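Ancylostoma secreted protein 1 (Necator americanus, PDB 3NT8) is a secreted two-CAP-domain protein of the hookworm, probably associated with the transition of infective larvae to parasitism. Local coordinates at residues Q80-Q83 / D84-S88; V117-E120 / P121-G125; V374-N378 / D379-G383. All blocks are in the same frame, centred on the assembly; numbering follows the deposited sequence.

The three contacts follow one another along the chain, two in the first CAP domain and one in the second. Interactions 1 and 2 have centres about 19 Å apart and are separated by the sheet that contains strands 159-167 and 170-177: helix 76-85 packs its side chains on both of these strands, and helix 119-127 rests on strand 170-177 and on helix 34-52. Interaction 3 is the turn and flanking strand residues of hairpin 369-376/381-388 in the second domain, about 24 Å from interaction 1 and about 34 Å from interaction 2, centre to centre. Together a weakly bonded stretch of helix, a helix start and a hairpin sample the alpha-beta-alpha sandwich that this protein carries twice.

Interaction 1: Q80-Q83 / D84-S88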
loop_
_atom_site.group_PDB
_atom_site.type_symbol
_atom_site.label_atom_id
_atom_site.label_comp_id
_atom_site.label_asym_id
_atom_site.label_seq_id
_atom_site.Cartn_x
_atom_site.Cartn_y
_atom_site.Cartn_z
ATOM N N GLN A 80 20.798 -10.916 -4.189
ATOM C CA GLN A 80 21.552 -12.082 -3.663
ATOM C C GLN A 80 20.599 -13.063 -3.056
ATOM O O GLN A 80 20.756 -14.273 -3.204
ATOM C CB GLN A 80 22.586 -11.636 -2.607
ATOM C CG GLN A 80 23.400 -12.837 -1.978
ATOM C CD GLN A 80 24.373 -13.473 -2.978
ATOM O OE1 GLN A 80 25.238 -12.804 -3.539
ATOM N NE2 GLN A 80 24.205 -14.782 -3.212
ATOM N N GLN A 81 19.627 -12.548 -2.315
ATOM C CA GLN A 81 18.658 -13.420 -1.696
ATOM C C GLN A 81 17.848 -14.211 -2.723
ATOM O O GLN A 81 17.645 -15.389 -2.555
ATOM C CB GLN A 81 17.743 -12.629 -0.738
ATOM C CG GLN A 81 16.970 -13.540 0.166
ATOM C CD GLN A 81 16.321 -12.832 1.353
ATOM O OE1 GLN A 81 16.408 -11.592 1.501
ATOM N NE2 GLN A 81 15.677 -13.626 2.213
ATOM N N LEU A 82 17.413 -13.547 -3.785
ATOM C CA LEU A 82 16.659 -14.193 -4.814
ATOM C C LEU A 82 17.536 -15.240 -5.554
ATOM O O LEU A 82 17.060 -16.341 -5.909
ATOM C CB LEU A 82 16.107 -13.154 -5.784
ATOM C CG LEU A 82 15.470 -13.665 -7.060
ATOM C CD1 LEU A 82 14.280 -14.466 -6.664
ATOM C CD2 LEU A 82 15.041 -12.529 -7.938
ATOM N N GLN A 83 18.801 -14.885 -5.758
ATOM C CA GLN A 83 19.715 -15.804 -6.428
ATOM C C GLN A 83 19.867 -17.118 -5.635
ATOM O O GLN A 83 19.890 -18.197 -6.231
ATOM C CB GLN A 83 21.060 -15.139 -6.686
ATOM C CG GLN A 83 22.057 -16.076 -7.372
ATOM C CD GLN A 83 21.890 -16.051 -8.870
ATOM O OE1 GLN A 83 22.256 -15.087 -9.477
ATOM N NE2 GLN A 83 21.334 -17.100 -9.453
ATOM N N ASP A 84 19.969 -17.005 -4.313
ATOM C CA ASP A 84 20.101 -18.153 -3.413
ATOM C C ASP A 84 18.863 -19.051 -3.437
ATOM O O ASP A 84 18.944 -20.237 -3.140
ATOM C CB ASP A 84 20.398 -17.698 -1.973
ATOM C CG ASP A 84 21.740 -17.067 -1.843
ATOM O OD1 ASP A 84 22.656 -17.455 -2.593
ATOM O OD2 ASP A 84 21.908 -16.188 -0.973
ATOM N N ALA A 85 17.723 -18.493 -3.843
ATOM C CA ALA A 85 16.467 -19.222 -3.738
ATOM C C ALA A 85 16.121 -20.003 -4.974
ATOM O O ALA A 85 15.285 -20.907 -4.933
ATOM C CB ALA A 85 15.342 -18.306 -3.343
ATOM N N ILE A 86 16.776 -19.660 -6.076
ATOM C CA ILE A 86 16.466 -20.268 -7.358
ATOM C C ILE A 86 17.555 -21.238 -7.847
ATOM O O ILE A 86 17.597 -21.585 -9.030
ATOM C CB ILE A 86 16.110 -19.180 -8.442
ATOM C CG1 ILE A 86 17.323 -18.264 -8.750
ATOM C CG2 ILE A 86 14.956 -18.302 -7.933
ATOM C CD1 ILE A 86 17.151 -17.415 -10.002
ATOM N N GLN A 87 18.430 -21.683 -6.955
ATOM C CA GLN A 87 19.574 -22.492 -7.418
ATOM C C GLN A 87 19.142 -23.820 -8.082
ATOM O O GLN A 87 19.814 -24.340 -8.983
ATOM C CB GLN A 87 20.609 -22.707 -6.302
ATOM C CG GLN A 87 21.427 -21.450 -5.910
ATOM C CD GLN A 87 22.455 -21.002 -6.971
ATOM O OE1 GLN A 87 23.418 -21.732 -7.293
ATOM N NE2 GLN A 87 22.261 -19.767 -7.495
ATOM N N SER A 88 17.990 -24.337 -7.670
ATOM C CA SER A 88 17.487 -25.594 -8.215
ATOM C C SER A 88 16.318 -25.396 -9.203
ATOM O O SER A 88 15.597 -26.361 -9.521
ATOM C CB SER A 88 17.012 -26.456 -7.059
ATOM O OG SER A 88 16.130 -25.679 -6.252
#
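The flat amide of Gln-80 meets the carboxylate of Asp-84 one helical turn on, their planes 36° apart. Asp-84 OD1 lies in the amide plane of Gln-80, whereas NE2 comes to it from above the carboxylate plane, giving a bent bond of 3.2 Å from Gln-80 NE2 to Asp-84 OD1. The bend at chi2 of Gln-80 (70°) swings its amide forward along the helix to Asp-84. The second pair of flat groups, the amides of Gln-83 and Gln-87, is turned by 75°, and they do not bond each other. Instead Gln-87 NE2 gives a nearly straight bond (169°) of 3.1 Å to the backbone O of Gln-83, arriving above its carbonyl plane. The helix is weakly bonded from Asp-84 on, and this amide adds a donor. On the buried side of the helix, which faces strand 170-177, Leu-82 CD1 lies 4.1 Å from Ile-86 CG2; branched apolar chains suit this side, where Leu-82 touches Ser-174 and Ile-176. Glutamine's donor and acceptor satisfy a buried position at Gln-83, bonded to Asn-29 and Tyr-164 O, while the exposed Gln-87 accepts from Lys-165 through OE1. That lysine would probably polarise the Gln-87 amide, strengthening NE2 as donor to the Gln-83 carbonyl.

Interaction 2: V117-E120 / P121-G125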
loop_
_atom_site.group_PDB
_atom_site.type_symbol
_atom_site.label_atom_id
_atom_site.label_comp_id
_atom_site.label_asym_id
_atom_site.label_seq_id
_atom_site.Cartn_x
_atom_site.Cartn_y
_atom_site.Cartn_z
ATOM N N VAL A 117 20.155 -13.935 -23.135
ATOM C CA VAL A 117 19.243 -13.617 -24.266
ATOM C C VAL A 117 17.782 -13.849 -23.941
ATOM O O VAL A 117 16.881 -13.445 -24.701
ATOM C CB VAL A 117 19.646 -14.285 -25.600
ATOM C CG1 VAL A 117 21.097 -13.839 -25.960
ATOM C CG2 VAL A 117 19.513 -15.818 -25.509
ATOM N N LYS A 118 17.566 -14.469 -22.785
ATOM C CA LYS A 118 16.223 -14.684 -22.303
ATOM C C LYS A 118 15.747 -13.576 -21.372
ATOM O O LYS A 118 14.605 -13.635 -20.862
ATOM C CB LYS A 118 16.129 -16.049 -21.623
ATOM C CG LYS A 118 16.072 -17.195 -22.590
ATOM C CD LYS A 118 14.694 -17.321 -23.266
ATOM C CE LYS A 118 14.743 -18.294 -24.391
ATOM N NZ LYS A 118 13.401 -18.412 -25.012
ATOM N N ILE A 119 16.585 -12.560 -21.139
ATOM C CA ILE A 119 16.161 -11.491 -20.246
ATOM C C ILE A 119 15.033 -10.647 -20.874
ATOM O O ILE A 119 14.067 -10.320 -20.210
ATOM C CB ILE A 119 17.311 -10.565 -19.772
ATOM C CG1 ILE A 119 18.313 -11.306 -18.875
ATOM C CG2 ILE A 119 16.698 -9.339 -18.993
ATOM C CD1 ILE A 119 19.570 -10.427 -18.600
ATOM N N GLU A 120 15.164 -10.307 -22.136
ATOM C CA GLU A 120 14.249 -9.413 -22.772
ATOM C C GLU A 120 12.883 -10.040 -23.019
ATOM O O GLU A 120 11.867 -9.428 -22.734
ATOM C CB GLU A 120 14.862 -8.822 -24.061
ATOM C CG GLU A 120 14.086 -7.558 -24.631
ATOM C CD GLU A 120 12.747 -7.854 -25.342
ATOM O OE1 GLU A 120 12.515 -8.987 -25.911
ATOM O OE2 GLU A 120 11.914 -6.909 -25.356
ATOM N N PRO A 121 12.866 -11.269 -23.553
ATOM C CA PRO A 121 11.578 -11.871 -23.770
ATOM C C PRO A 121 10.894 -12.256 -22.457
ATOM O O PRO A 121 9.679 -12.364 -22.447
ATOM C CB PRO A 121 11.900 -13.101 -24.670
ATOM C CG PRO A 121 13.296 -13.463 -24.256
ATOM C CD PRO A 121 13.952 -12.069 -24.164
ATOM N N THR A 122 11.656 -12.492 -21.372
ATOM C CA THR A 122 11.026 -12.698 -20.048
ATOM C C THR A 122 10.290 -11.438 -19.557
ATOM O O THR A 122 9.117 -11.482 -19.152
ATOM C CB THR A 122 12.025 -13.102 -18.959
ATOM O OG1 THR A 122 12.614 -14.326 -19.358
ATOM C CG2 THR A 122 11.320 -13.329 -17.610
ATOM N N LEU A 123 11.008 -10.323 -19.590
ATOM C CA LEU A 123 10.497 -9.088 -19.070
ATOM C C LEU A 123 9.329 -8.566 -19.982
ATOM O O LEU A 123 8.307 -8.045 -19.480
ATOM C CB LEU A 123 11.622 -8.076 -18.836
ATOM C CG LEU A 123 12.196 -8.060 -17.392
ATOM C CD1 LEU A 123 12.836 -9.386 -17.092
ATOM C CD2 LEU A 123 13.234 -7.036 -17.257
ATOM N N SER A 124 9.458 -8.748 -21.283
ATOM C CA SER A 124 8.420 -8.296 -22.172
ATOM C C SER A 124 7.161 -9.128 -22.122
ATOM O O SER A 124 6.033 -8.610 -22.347
ATOM C CB SER A 124 8.957 -8.060 -23.609
ATOM O OG SER A 124 9.313 -9.234 -24.302
ATOM N N GLY A 125 7.334 -10.404 -21.805
ATOM C CA GLY A 125 6.240 -11.336 -21.478
ATOM C C GLY A 125 5.489 -10.940 -20.182
ATOM O O GLY A 125 4.242 -10.974 -20.139
#
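Pro-121 sets its ring against the carbonyl oxygens of the preceding turn, CD 3.3 Å from Val-117 O and CG 3.6 Å from Lys-118 O. Proline suits the first turn of a helix, since its missing N-H costs no bond there and its ring fits against the incoming chain. Pro-121 CG also meets CD of Lys-118, 4.2 Å away; the charged end of that lysine makes a cation-pi contact with Trp-106.

The hydroxyls of Thr-122 and Ser-124 each turn back to a carbonyl four residues earlier. Thr-122 OG1 sits beside its own backbone N (chi1 -61°) and gives a short bond of 2.6 Å to Lys-118 O, nearly along the C=O axis. The same oxygen also takes the N-H of Thr-122, which arrives above the carbonyl plane, and so is gripped twice. Glu-120 O is likewise gripped twice, though Ser-124 OG sits between its backbone N and carbonyl carbon and comes in at a slant: Ser-124 N donates over 2.9 Å and OG over 3.0 Å, from opposite faces of the carbonyl plane. Small hydroxyl side chains thus find partners without leaving the helix, and Thr-122 OG1 is also bonded to Trp-106 NE1. The Glu-120 chain, bent at chi2, carries its carboxylate forward alongside Ser-124, its OE2 3.6 Å from Ser-124 CB.

On the buried side, Ile-119 CG2 and Leu-123 CD1 meet at 4.3 Å and turn to helix 34-52, touching Phe-40 and His-44 respectively. A 3-10 turn leading into an alpha helix with proline in its first turn, packed against strand 170-177 and helix 34-52, belongs to a helical layer of the CAP alpha-beta-alpha sandwich.

Interaction 3: V374-N378 / D379-G383; sequences VVFCN and DFTFG
Phe-376 and Thr-381 lie side by side and point the same way, the methyl CG2 of Thr-381 meeting the ring at its edge, in plane, 3.7 Å from CD1 of Phe-376. That methyl also touches Val-374 CG1, because it stands anti to the Thr-381 backbone N; a beta-branched residue can thus offer a methyl to this apolar row while its hydroxyl is bonded to Val-313 O and Phe-316 N.

Toward the turn, the sulfur of Cys-377 lies near two rings, oblique to both: SG is 5.1 Å from the ring centroid of Phe-380 and 5.4 Å from that of Phe-382, and 3.9 Å from Phe-382 CB. That same CB stands at the edge of the Phe-380 ring, in its plane. Both rings lie near the sulfur that Cys-377 contributes to the disulfide with Cys-291.

The backbones are antiparallel. Val-375 and Phe-382, whose side chains share the face opposite Thr-381, are the hydrogen-bonded pair: Val-375 N donates to Phe-382 O at 2.8 Å, and Phe-382 N returns a nearly straight bond (173°) to Val-375 O. Cys-377 N bonds Phe-380 O, closing the turn through Asn-378 and Asp-379, polar residues suited to an exposed loop. Gly-383 forms an antiparallel non-hydrogen-bonded pair with Val-374.

Strand 381-388 pairs onward with strand 305-311, Val-374 packs on Val-237 and Phe-241 of helix 235-253, and Phe-376 makes a cation-pi contact with Lys-318 at the start of helix 318-330.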
loop_
_atom_site.group_PDB
_atom_site.type_symbol
_atom_site.label_atom_id
_atom_site.label_comp_id
_atom_site.label_asym_id
_atom_site.label_seq_id
_atom_site.Cartn_x
_atom_site.Cartn_y
_atom_site.Cartn_z
ATOM N N VAL A 374 2.372 -2.493 14.208
ATOM C CA VAL A 374 2.678 -3.356 13.076
ATOM C C VAL A 374 3.729 -4.351 13.590
ATOM O O VAL A 374 4.847 -3.958 14.003
ATOM C CB VAL A 374 3.252 -2.582 11.828
ATOM C CG1 VAL A 374 3.491 -3.524 10.661
ATOM C CG2 VAL A 374 2.317 -1.510 11.310
ATOM N N VAL A 375 3.372 -5.636 13.561
ATOM C CA VAL A 375 4.173 -6.689 14.231
ATOM C C VAL A 375 4.604 -7.669 13.147
ATOM O O VAL A 375 3.763 -8.091 12.305
ATOM C CB VAL A 375 3.378 -7.449 15.358
ATOM C CG1 VAL A 375 4.314 -8.403 16.152
ATOM C CG2 VAL A 375 2.782 -6.489 16.349
ATOM N N PHE A 376 5.894 -8.015 13.128
ATOM C CA PHE A 376 6.352 -9.034 12.158
ATOM C C PHE A 376 6.138 -10.410 12.761
ATOM O O PHE A 376 6.849 -10.818 13.680
ATOM C CB PHE A 376 7.798 -8.848 11.746
ATOM C CG PHE A 376 8.104 -7.511 11.059
ATOM C CD1 PHE A 376 7.176 -6.887 10.235
ATOM C CD2 PHE A 376 9.349 -6.933 11.189
ATOM C CE1 PHE A 376 7.475 -5.678 9.596
ATOM C CE2 PHE A 376 9.655 -5.722 10.556
ATOM C CZ PHE A 376 8.679 -5.097 9.749
ATOM N N CYS A 377 5.132 -11.120 12.267
ATOM C CA CYS A 377 4.858 -12.445 12.746
ATOM C C CYS A 377 5.500 -13.417 11.748
ATOM O O CYS A 377 5.853 -13.021 10.627
ATOM C CB CYS A 377 3.356 -12.641 12.899
ATOM S SG CYS A 377 2.583 -11.586 14.217
ATOM N N ASN A 378 5.685 -14.673 12.149
ATOM C CA ASN A 378 6.418 -15.608 11.284
ATOM C C ASN A 378 5.610 -16.086 10.052
ATOM O O ASN A 378 6.113 -16.791 9.147
ATOM C CB ASN A 378 7.023 -16.766 12.102
ATOM C CG ASN A 378 6.013 -17.461 13.025
ATOM O OD1 ASN A 378 4.831 -17.653 12.686
ATOM N ND2 ASN A 378 6.496 -17.875 14.191
ATOM N N ASP A 379 4.378 -15.633 9.999
ATOM C CA ASP A 379 3.400 -16.138 9.073
ATOM C C ASP A 379 2.774 -15.000 8.196
ATOM O O ASP A 379 2.110 -15.258 7.161
ATOM C CB ASP A 379 2.331 -16.831 9.918
ATOM C CG ASP A 379 1.476 -17.760 9.120
ATOM O OD1 ASP A 379 1.724 -18.987 9.255
ATOM O OD2 ASP A 379 0.577 -17.261 8.375
ATOM N N PHE A 380 2.980 -13.753 8.617
ATOM C CA PHE A 380 2.347 -12.600 7.979
ATOM C C PHE A 380 2.822 -11.399 8.724
ATOM O O PHE A 380 3.299 -11.540 9.857
ATOM C CB PHE A 380 0.819 -12.658 7.992
ATOM C CG PHE A 380 0.206 -13.076 9.317
ATOM C CD1 PHE A 380 0.029 -12.167 10.348
ATOM C CD2 PHE A 380 -0.270 -14.375 9.497
ATOM C CE1 PHE A 380 -0.560 -12.560 11.576
ATOM C CE2 PHE A 380 -0.863 -14.797 10.734
ATOM C CZ PHE A 380 -0.995 -13.879 11.772
ATOM N N THR A 381 2.768 -10.232 8.069
ATOM C CA THR A 381 2.944 -8.945 8.768
ATOM C C THR A 381 1.546 -8.552 9.309
ATOM O O THR A 381 0.601 -8.482 8.569
ATOM C CB THR A 381 3.505 -7.881 7.839
ATOM O OG1 THR A 381 4.682 -8.387 7.185
ATOM C CG2 THR A 381 3.842 -6.619 8.575
ATOM N N PHE A 382 1.447 -8.276 10.604
ATOM C CA PHE A 382 0.180 -8.075 11.323
ATOM C C PHE A 382 0.035 -6.609 11.720
ATOM O O PHE A 382 0.940 -6.041 12.304
ATOM C CB PHE A 382 0.225 -8.989 12.578
ATOM C CG PHE A 382 -1.074 -9.038 13.385
ATOM C CD1 PHE A 382 -2.280 -8.812 12.774
ATOM C CD2 PHE A 382 -1.065 -9.348 14.756
ATOM C CE1 PHE A 382 -3.472 -8.882 13.499
ATOM C CE2 PHE A 382 -2.235 -9.415 15.462
ATOM C CZ PHE A 382 -3.452 -9.190 14.814
ATOM N N GLY A 383 -1.090 -5.981 11.354
ATOM C CA GLY A 383 -1.328 -4.563 11.625
ATOM C C GLY A 383 -2.605 -4.408 12.467
ATOM O O GLY A 383 -3.644 -4.963 12.117
#